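PDB 7CBC: De novo designed switch protein caging a hemagglutinin binder (sCageHA267_1S) from Synthetic construct, which cages a hemagglutinin binder with a designed six-helix bundle, probably so that a molecular trigger can release it and the protein can serve as a biosensor. Local coordinates for residues Glu124-Leu129 with Arg223-Leu228; Glu59-Ser64 with Ala136-Val141. All blocks are in the same frame, centred on the assembly; numbering follows the deposited sequence.

How the contacts relate
From the N terminus the chain runs up and down through long helices, and sequence-distant neighbours meet side by side. Contact 2 opens first: residues 59-64 on helix 50-93 meet residues 136-141 on helix 99-142, closing a loop of 71 residues, almost all helical. Before that loop closes, the chain passes through residues 124-129, the first half of contact 1, which closes its own loop at 223-228 on helix 195-239 after 93 intervening residues. The two loops therefore cross. Helix 99-142 belongs to both, tied to helix 50-93 by a charged surface pair and to helix 195-239 by buried leucines; the centres of contact 1 and contact 2 are about 16 Å apart.

Contact 1: residues Glu124-Leu129 with Arg223-Leu228; sequences EAAAKL and RALAQL
Leu225 reaches across from helix 195-239 and meets Leu129, Ala125 and Ala126 of helix 99-142, a small worked example of how large and small apolar residues complement each other inside a helical bundle. The leucine pair makes the closest approach. The two side chains point at each other tip to tip: CD1 of Leu129 meets CD1 of Leu225 at 3.6 Å, its branch carbon CG at 3.7 Å and its second methyl, CD2, at 3.9 Å. The bond from CA to CB of Leu225 already points at helix 99-142, and with CG anti to the backbone N (chi1 -179°) both methyls are carried toward it.

The alanine contacts are looser. CD2 of Leu225 also lies 4.3 Å from CB of Ala125 and equally far from CB of Ala126, and it comes within 4.1 Å of the backbone N of Ala126. No hydrogen bond links the segments, so apolar contact alone joins them here.

The short segments run nearly parallel, at 10°, with their axes 11.2 Å apart. All four touching residues are buried. Helix 3-46 adds Met30 against Leu225, while helix 146-190 covers Ala125 with Ile163 and Ala167, placing the contact within the interior of the bundle.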
ATOM      1  N   GLU A 124      -6.475  -8.704   0.647  1.00 29.95           N
ATOM      2  CA  GLU A 124      -7.626  -9.569   0.842  1.00 32.05           C
ATOM      3  C   GLU A 124      -8.924  -8.813   0.571  1.00 32.30           C
ATOM      4  O   GLU A 124      -9.824  -9.334  -0.110  1.00 28.88           O
ATOM      5  CB  GLU A 124      -7.568 -10.181   2.247  1.00 33.76           C
ATOM      6  CG  GLU A 124      -6.429 -11.221   2.375  1.00 40.57           C
ATOM      7  CD  GLU A 124      -6.105 -11.657   3.819  1.00 47.25           C
ATOM      8  OE1 GLU A 124      -5.310 -12.621   3.993  1.00 45.39           O
ATOM      9  OE2 GLU A 124      -6.629 -11.039   4.776  1.00 48.13           O
ATOM     10  N   ALA A 125      -9.007  -7.558   1.016  1.00 31.81           N
ATOM     11  CA  ALA A 125     -10.166  -6.734   0.681  1.00 29.18           C
ATOM     12  C   ALA A 125     -10.274  -6.510  -0.818  1.00 31.45           C
ATOM     13  O   ALA A 125     -11.379  -6.452  -1.362  1.00 25.87           O
ATOM     14  CB  ALA A 125     -10.105  -5.389   1.405  1.00 32.01           C
ATOM     15  N   ALA A 126      -9.146  -6.375  -1.514  1.00 30.48           N
ATOM     16  CA  ALA A 126      -9.231  -6.206  -2.965  1.00 26.88           C
ATOM     17  C   ALA A 126      -9.715  -7.481  -3.647  1.00 27.56           C
ATOM     18  O   ALA A 126     -10.485  -7.421  -4.621  1.00 28.23           O
ATOM     19  CB  ALA A 126      -7.874  -5.770  -3.527  1.00 28.46           C
ATOM     20  N   ALA A 127      -9.287  -8.649  -3.158  1.00 26.90           N
ATOM     21  CA  ALA A 127      -9.799  -9.901  -3.720  1.00 25.69           C
ATOM     22  C   ALA A 127     -11.287 -10.070  -3.443  1.00 30.11           C
ATOM     23  O   ALA A 127     -12.043 -10.507  -4.325  1.00 29.33           O
ATOM     24  CB  ALA A 127      -9.024 -11.095  -3.165  1.00 28.78           C
ATOM     25  N   LYS A 128     -11.732  -9.736  -2.228  1.00 23.01           N
ATOM     26  CA  LYS A 128     -13.144  -9.892  -1.904  1.00 25.43           C
ATOM     27  C   LYS A 128     -14.017  -8.995  -2.775  1.00 31.08           C
ATOM     28  O   LYS A 128     -15.062  -9.436  -3.266  1.00 32.15           O
ATOM     29  CB  LYS A 128     -13.397  -9.608  -0.426  1.00 25.17           C
ATOM     30  CG  LYS A 128     -12.816 -10.661   0.511  1.00 29.46           C
ATOM     31  CD  LYS A 128     -13.138 -10.321   1.951  1.00 34.32           C
ATOM     32  CE  LYS A 128     -12.455 -11.259   2.921  1.00 38.52           C
ATOM     33  NZ  LYS A 128     -12.907 -10.963   4.314  1.00 42.83           N
ATOM     34  N   LEU A 129     -13.605  -7.742  -2.989  1.00 26.34           N
ATOM     35  CA  LEU A 129     -14.369  -6.878  -3.878  1.00 24.42           C
ATOM     36  C   LEU A 129     -14.396  -7.432  -5.292  1.00 31.65           C
ATOM     37  O   LEU A 129     -15.428  -7.362  -5.966  1.00 26.22           O
ATOM     38  CB  LEU A 129     -13.812  -5.459  -3.877  1.00 27.64           C
ATOM     39  CG  LEU A 129     -13.899  -4.706  -2.552  1.00 29.49           C
ATOM     40  CD1 LEU A 129     -13.160  -3.377  -2.648  1.00 29.45           C
ATOM     41  CD2 LEU A 129     -15.350  -4.486  -2.166  1.00 31.15           C
ATOM     42  N   ARG A 223      -7.822   4.323  -0.011  1.00 30.83           N
ATOM     43  CA  ARG A 223      -8.677   5.365  -0.573  1.00 33.29           C
ATOM     44  C   ARG A 223      -8.931   5.129  -2.051  1.00 31.65           C
ATOM     45  O   ARG A 223     -10.052   5.317  -2.531  1.00 29.74           O
ATOM     46  CB  ARG A 223      -8.061   6.741  -0.346  1.00 30.64           C
ATOM     47  CG  ARG A 223      -8.168   7.190   1.098  1.00 38.76           C
ATOM     48  CD  ARG A 223      -7.870   8.671   1.259  1.00 40.54           C
ATOM     49  NE  ARG A 223      -6.477   8.964   0.966  1.00 44.27           N
ATOM     50  CZ  ARG A 223      -5.527   9.078   1.890  1.00 41.28           C
ATOM     51  NH1 ARG A 223      -5.821   8.924   3.174  1.00 44.17           N
ATOM     52  NH2 ARG A 223      -4.281   9.339   1.523  1.00 37.51           N
ATOM     53  N   ALA A 224      -7.902   4.722  -2.794  1.00 31.46           N
ATOM     54  CA  ALA A 224      -8.094   4.416  -4.205  1.00 29.48           C
ATOM     55  C   ALA A 224      -9.016   3.222  -4.388  1.00 33.19           C
ATOM     56  O   ALA A 224      -9.860   3.214  -5.297  1.00 32.72           O
ATOM     57  CB  ALA A 224      -6.746   4.155  -4.869  1.00 36.91           C
ATOM     58  N   LEU A 225      -8.862   2.192  -3.551  1.00 28.77           N
ATOM     59  CA  LEU A 225      -9.738   1.028  -3.658  1.00 26.47           C
ATOM     60  C   LEU A 225     -11.193   1.413  -3.421  1.00 32.64           C
ATOM     61  O   LEU A 225     -12.084   1.007  -4.184  1.00 30.59           O
ATOM     62  CB  LEU A 225      -9.295  -0.052  -2.671  1.00 29.00           C
ATOM     63  CG  LEU A 225     -10.081  -1.369  -2.637  1.00 25.52           C
ATOM     64  CD1 LEU A 225     -10.090  -2.033  -4.020  1.00 30.45           C
ATOM     65  CD2 LEU A 225      -9.564  -2.345  -1.545  1.00 22.68           C
ATOM     66  N   ALA A 226     -11.453   2.214  -2.379  1.00 29.40           N
ATOM     67  CA  ALA A 226     -12.820   2.646  -2.088  1.00 24.01           C
ATOM     68  C   ALA A 226     -13.397   3.492  -3.220  1.00 34.24           C
ATOM     69  O   ALA A 226     -14.528   3.253  -3.672  1.00 32.84           O
ATOM     70  CB  ALA A 226     -12.867   3.407  -0.769  1.00 31.02           C
ATOM     71  N   GLN A 227     -12.640   4.480  -3.702  1.00 31.75           N
ATOM     72  CA  GLN A 227     -13.130   5.291  -4.818  1.00 34.05           C
ATOM     73  C   GLN A 227     -13.379   4.446  -6.065  1.00 36.46           C
ATOM     74  O   GLN A 227     -14.363   4.669  -6.789  1.00 33.58           O
ATOM     75  CB  GLN A 227     -12.150   6.414  -5.120  1.00 31.89           C
ATOM     76  CG  GLN A 227     -12.278   7.583  -4.170  1.00 36.34           C
ATOM     77  CD  GLN A 227     -11.171   8.596  -4.374  1.00 43.64           C
ATOM     78  OE1 GLN A 227      -9.992   8.241  -4.395  1.00 43.67           O
ATOM     79  NE2 GLN A 227     -11.542   9.864  -4.535  1.00 54.50           N
ATOM     80  N   LEU A 228     -12.503   3.474  -6.339  1.00 28.72           N
ATOM     81  CA  LEU A 228     -12.732   2.592  -7.476  1.00 36.59           C
ATOM     82  C   LEU A 228     -14.014   1.783  -7.307  1.00 32.91           C
ATOM     83  O   LEU A 228     -14.742   1.551  -8.276  1.00 32.10           O
ATOM     84  CB  LEU A 228     -11.543   1.660  -7.666  1.00 31.52           C
ATOM     85  CG  LEU A 228     -10.352   2.266  -8.393  1.00 35.31           C
ATOM     86  CD1 LEU A 228      -9.408   1.150  -8.793  1.00 37.57           C
ATOM     87  CD2 LEU A 228     -10.780   3.092  -9.595  1.00 35.38           C
TER

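Contact 2: residues Glu59-Ser64 with Ala136-Val141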
ATOM      1  N   GLU A  59     -13.363 -17.020 -17.280  1.00 39.83           N
ATOM      2  CA  GLU A  59     -12.052 -16.559 -17.700  1.00 45.49           C
ATOM      3  C   GLU A  59     -11.632 -15.295 -16.955  1.00 45.24           C
ATOM      4  O   GLU A  59     -10.448 -15.119 -16.677  1.00 37.55           O
ATOM      5  CB  GLU A  59     -12.025 -16.328 -19.210  1.00 49.02           C
ATOM      6  CG  GLU A  59     -10.615 -16.198 -19.786  1.00 54.33           C
ATOM      7  CD  GLU A  59     -10.370 -14.858 -20.472  1.00 62.20           C
ATOM      8  OE1 GLU A  59     -11.289 -14.005 -20.475  1.00 56.76           O
ATOM      9  OE2 GLU A  59      -9.250 -14.652 -21.003  1.00 65.98           O
ATOM     10  N   VAL A  60     -12.568 -14.406 -16.627  1.00 39.50           N
ATOM     11  CA  VAL A  60     -12.168 -13.262 -15.821  1.00 39.83           C
ATOM     12  C   VAL A  60     -11.949 -13.695 -14.376  1.00 42.29           C
ATOM     13  O   VAL A  60     -11.090 -13.141 -13.681  1.00 39.07           O
ATOM     14  CB  VAL A  60     -13.193 -12.120 -15.935  1.00 40.01           C
ATOM     15  CG1 VAL A  60     -14.521 -12.536 -15.356  1.00 44.88           C
ATOM     16  CG2 VAL A  60     -12.692 -10.856 -15.261  1.00 31.87           C
ATOM     17  N   LYS A  61     -12.674 -14.710 -13.902  1.00 39.44           N
ATOM     18  CA  LYS A  61     -12.365 -15.254 -12.584  1.00 38.40           C
ATOM     19  C   LYS A  61     -10.940 -15.783 -12.543  1.00 42.38           C
ATOM     20  O   LYS A  61     -10.123 -15.342 -11.725  1.00 39.55           O
ATOM     21  CB  LYS A  61     -13.364 -16.344 -12.206  1.00 39.76           C
ATOM     22  CG  LYS A  61     -14.674 -15.798 -11.667  1.00 44.53           C
ATOM     23  CD  LYS A  61     -15.571 -16.910 -11.160  1.00 45.55           C
ATOM     24  CE  LYS A  61     -16.881 -16.360 -10.619  1.00 46.54           C
ATOM     25  NZ  LYS A  61     -17.876 -17.450 -10.377  1.00 44.53           N
ATOM     26  N   ASP A  62     -10.614 -16.717 -13.437  1.00 39.63           N
ATOM     27  CA  ASP A  62      -9.259 -17.258 -13.460  1.00 38.54           C
ATOM     28  C   ASP A  62      -8.224 -16.153 -13.645  1.00 38.99           C
ATOM     29  O   ASP A  62      -7.176 -16.169 -12.995  1.00 35.01           O
ATOM     30  CB  ASP A  62      -9.123 -18.317 -14.556  1.00 43.82           C
ATOM     31  CG  ASP A  62     -10.020 -19.529 -14.317  1.00 49.70           C
ATOM     32  OD1 ASP A  62     -10.319 -19.826 -13.136  1.00 47.90           O
ATOM     33  OD2 ASP A  62     -10.427 -20.181 -15.313  1.00 50.53           O
ATOM     34  N   LYS A  63      -8.505 -15.166 -14.502  1.00 39.96           N
ATOM     35  CA  LYS A  63      -7.534 -14.092 -14.695  1.00 35.61           C
ATOM     36  C   LYS A  63      -7.359 -13.274 -13.417  1.00 37.73           C
ATOM     37  O   LYS A  63      -6.236 -12.885 -13.072  1.00 38.00           O
ATOM     38  CB  LYS A  63      -7.950 -13.195 -15.861  1.00 38.51           C
ATOM     39  CG  LYS A  63      -6.777 -12.643 -16.697  1.00 44.48           C
ATOM     40  CD  LYS A  63      -5.927 -11.596 -15.940  1.00 47.58           C
ATOM     41  CE  LYS A  63      -4.647 -11.189 -16.706  1.00 41.61           C
ATOM     42  NZ  LYS A  63      -4.013  -9.894 -16.244  1.00 42.43           N
ATOM     43  N   SER A  64      -8.453 -13.016 -12.696  1.00 34.59           N
ATOM     44  CA  SER A  64      -8.371 -12.278 -11.440  1.00 34.65           C
ATOM     45  C   SER A  64      -7.579 -13.044 -10.390  1.00 35.29           C
ATOM     46  O   SER A  64      -6.765 -12.454  -9.666  1.00 33.44           O
ATOM     47  CB  SER A  64      -9.774 -11.972 -10.920  1.00 34.23           C
ATOM     48  OG  SER A  64     -10.456 -11.133 -11.830  1.00 37.00           O
ATOM     49  N   ALA A 136     -21.629 -10.239  -8.965  1.00 34.16           N
ATOM     50  CA  ALA A 136     -22.657  -9.249  -9.261  1.00 35.60           C
ATOM     51  C   ALA A 136     -22.991  -9.225 -10.748  1.00 39.38           C
ATOM     52  O   ALA A 136     -24.168  -9.239 -11.128  1.00 33.45           O
ATOM     53  CB  ALA A 136     -22.207  -7.865  -8.787  1.00 38.58           C
ATOM     54  N   VAL A 137     -21.970  -9.175 -11.605  1.00 36.11           N
ATOM     55  CA  VAL A 137     -22.211  -9.199 -13.046  1.00 37.89           C
ATOM     56  C   VAL A 137     -22.901 -10.501 -13.443  1.00 41.95           C
ATOM     57  O   VAL A 137     -23.905 -10.503 -14.173  1.00 35.55           O
ATOM     58  CB  VAL A 137     -20.891  -9.004 -13.814  1.00 38.16           C
ATOM     59  CG1 VAL A 137     -21.044  -9.465 -15.257  1.00 33.28           C
ATOM     60  CG2 VAL A 137     -20.451  -7.553 -13.753  1.00 29.62           C
ATOM     61  N   GLU A 138     -22.370 -11.621 -12.948  1.00 35.86           N
ATOM     62  CA  GLU A 138     -22.906 -12.949 -13.230  1.00 40.16           C
ATOM     63  C   GLU A 138     -24.398 -13.036 -12.916  1.00 45.21           C
ATOM     64  O   GLU A 138     -25.185 -13.564 -13.715  1.00 49.67           O
ATOM     65  CB  GLU A 138     -22.102 -13.957 -12.412  1.00 44.37           C
ATOM     66  CG  GLU A 138     -22.306 -15.423 -12.674  1.00 49.93           C
ATOM     67  CD  GLU A 138     -21.328 -16.249 -11.843  1.00 52.31           C
ATOM     68  OE1 GLU A 138     -21.350 -16.124 -10.601  1.00 51.92           O
ATOM     69  OE2 GLU A 138     -20.521 -17.008 -12.419  1.00 55.11           O
ATOM     70  N   LEU A 139     -24.811 -12.510 -11.764  1.00 41.81           N
ATOM     71  CA  LEU A 139     -26.220 -12.536 -11.402  1.00 41.43           C
ATOM     72  C   LEU A 139     -27.019 -11.482 -12.156  1.00 45.59           C
ATOM     73  O   LEU A 139     -28.201 -11.698 -12.445  1.00 45.24           O
ATOM     74  CB  LEU A 139     -26.368 -12.340  -9.899  1.00 39.00           C
ATOM     75  CG  LEU A 139     -27.652 -12.845  -9.257  1.00 46.69           C
ATOM     76  CD1 LEU A 139     -27.546 -14.340  -8.985  1.00 47.52           C
ATOM     77  CD2 LEU A 139     -27.917 -12.074  -7.974  1.00 48.50           C
ATOM     78  N   LEU A 140     -26.399 -10.350 -12.505  1.00 40.51           N
ATOM     79  CA  LEU A 140     -27.150  -9.305 -13.194  1.00 42.26           C
ATOM     80  C   LEU A 140     -27.515  -9.703 -14.621  1.00 46.07           C
ATOM     81  O   LEU A 140     -28.561  -9.278 -15.128  1.00 48.45           O
ATOM     82  CB  LEU A 140     -26.369  -7.987 -13.186  1.00 38.67           C
ATOM     83  CG  LEU A 140     -26.492  -7.194 -11.871  1.00 39.95           C
ATOM     84  CD1 LEU A 140     -25.614  -5.944 -11.871  1.00 43.79           C
ATOM     85  CD2 LEU A 140     -27.933  -6.833 -11.554  1.00 40.88           C
ATOM     86  N   VAL A 141     -26.691 -10.517 -15.285  1.00 42.79           N
ATOM     87  CA  VAL A 141     -26.994 -10.840 -16.678  1.00 48.00           C
ATOM     88  C   VAL A 141     -28.171 -11.812 -16.788  1.00 49.26           C
ATOM     89  O   VAL A 141     -28.859 -11.842 -17.818  1.00 53.96           O
ATOM     90  CB  VAL A 141     -25.743 -11.382 -17.395  1.00 42.29           C
ATOM     91  CG1 VAL A 141     -24.669 -10.321 -17.451  1.00 41.08           C
ATOM     92  CG2 VAL A 141     -25.233 -12.630 -16.710  1.00 46.67           C
TER
HETATM   93  O   HOH W   1     -19.089 -16.029  -8.488  1.00 39.71           O
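Lys61 and Glu138 join helices 50-93 and 99-142 through their charged ends, an instance of the common design principle that polar pairs border a helix interface whose interior is apolar. The bond from CA to CB of Lys61 already points toward the other helix. CG is anti to the carbonyl carbon (chi1 -81°), and the extended chain beyond it carries NZ to the carboxylate of Glu138. On the way CE comes 4.1 Å from OE2 of Glu138. At the tip, NZ forms a salt bridge with OE2 of Glu138 at 3.4 Å, a long distance that makes the hydrogen bond within it weak.

A water bridges the same pair by a shorter first leg. It accepts from NZ of Lys61 at 2.7 Å and donates to OE1 of Glu138 at 3.1 Å. The two side chains cross at about a right angle. The stronger partner of Glu138 is Arg54 of helix 50-93, which makes a salt bridge with the same OE2 and probably does more than Lys61 to hold the carboxylate.

Towards the interior, Ile57 of helix 50-93 touches Glu138 and Val137, while Lys61 rests on Ile134 of helix 99-142. Helix 3-46 packs against both segments, with Leu40 touching Val60 and Ala44 touching Val141.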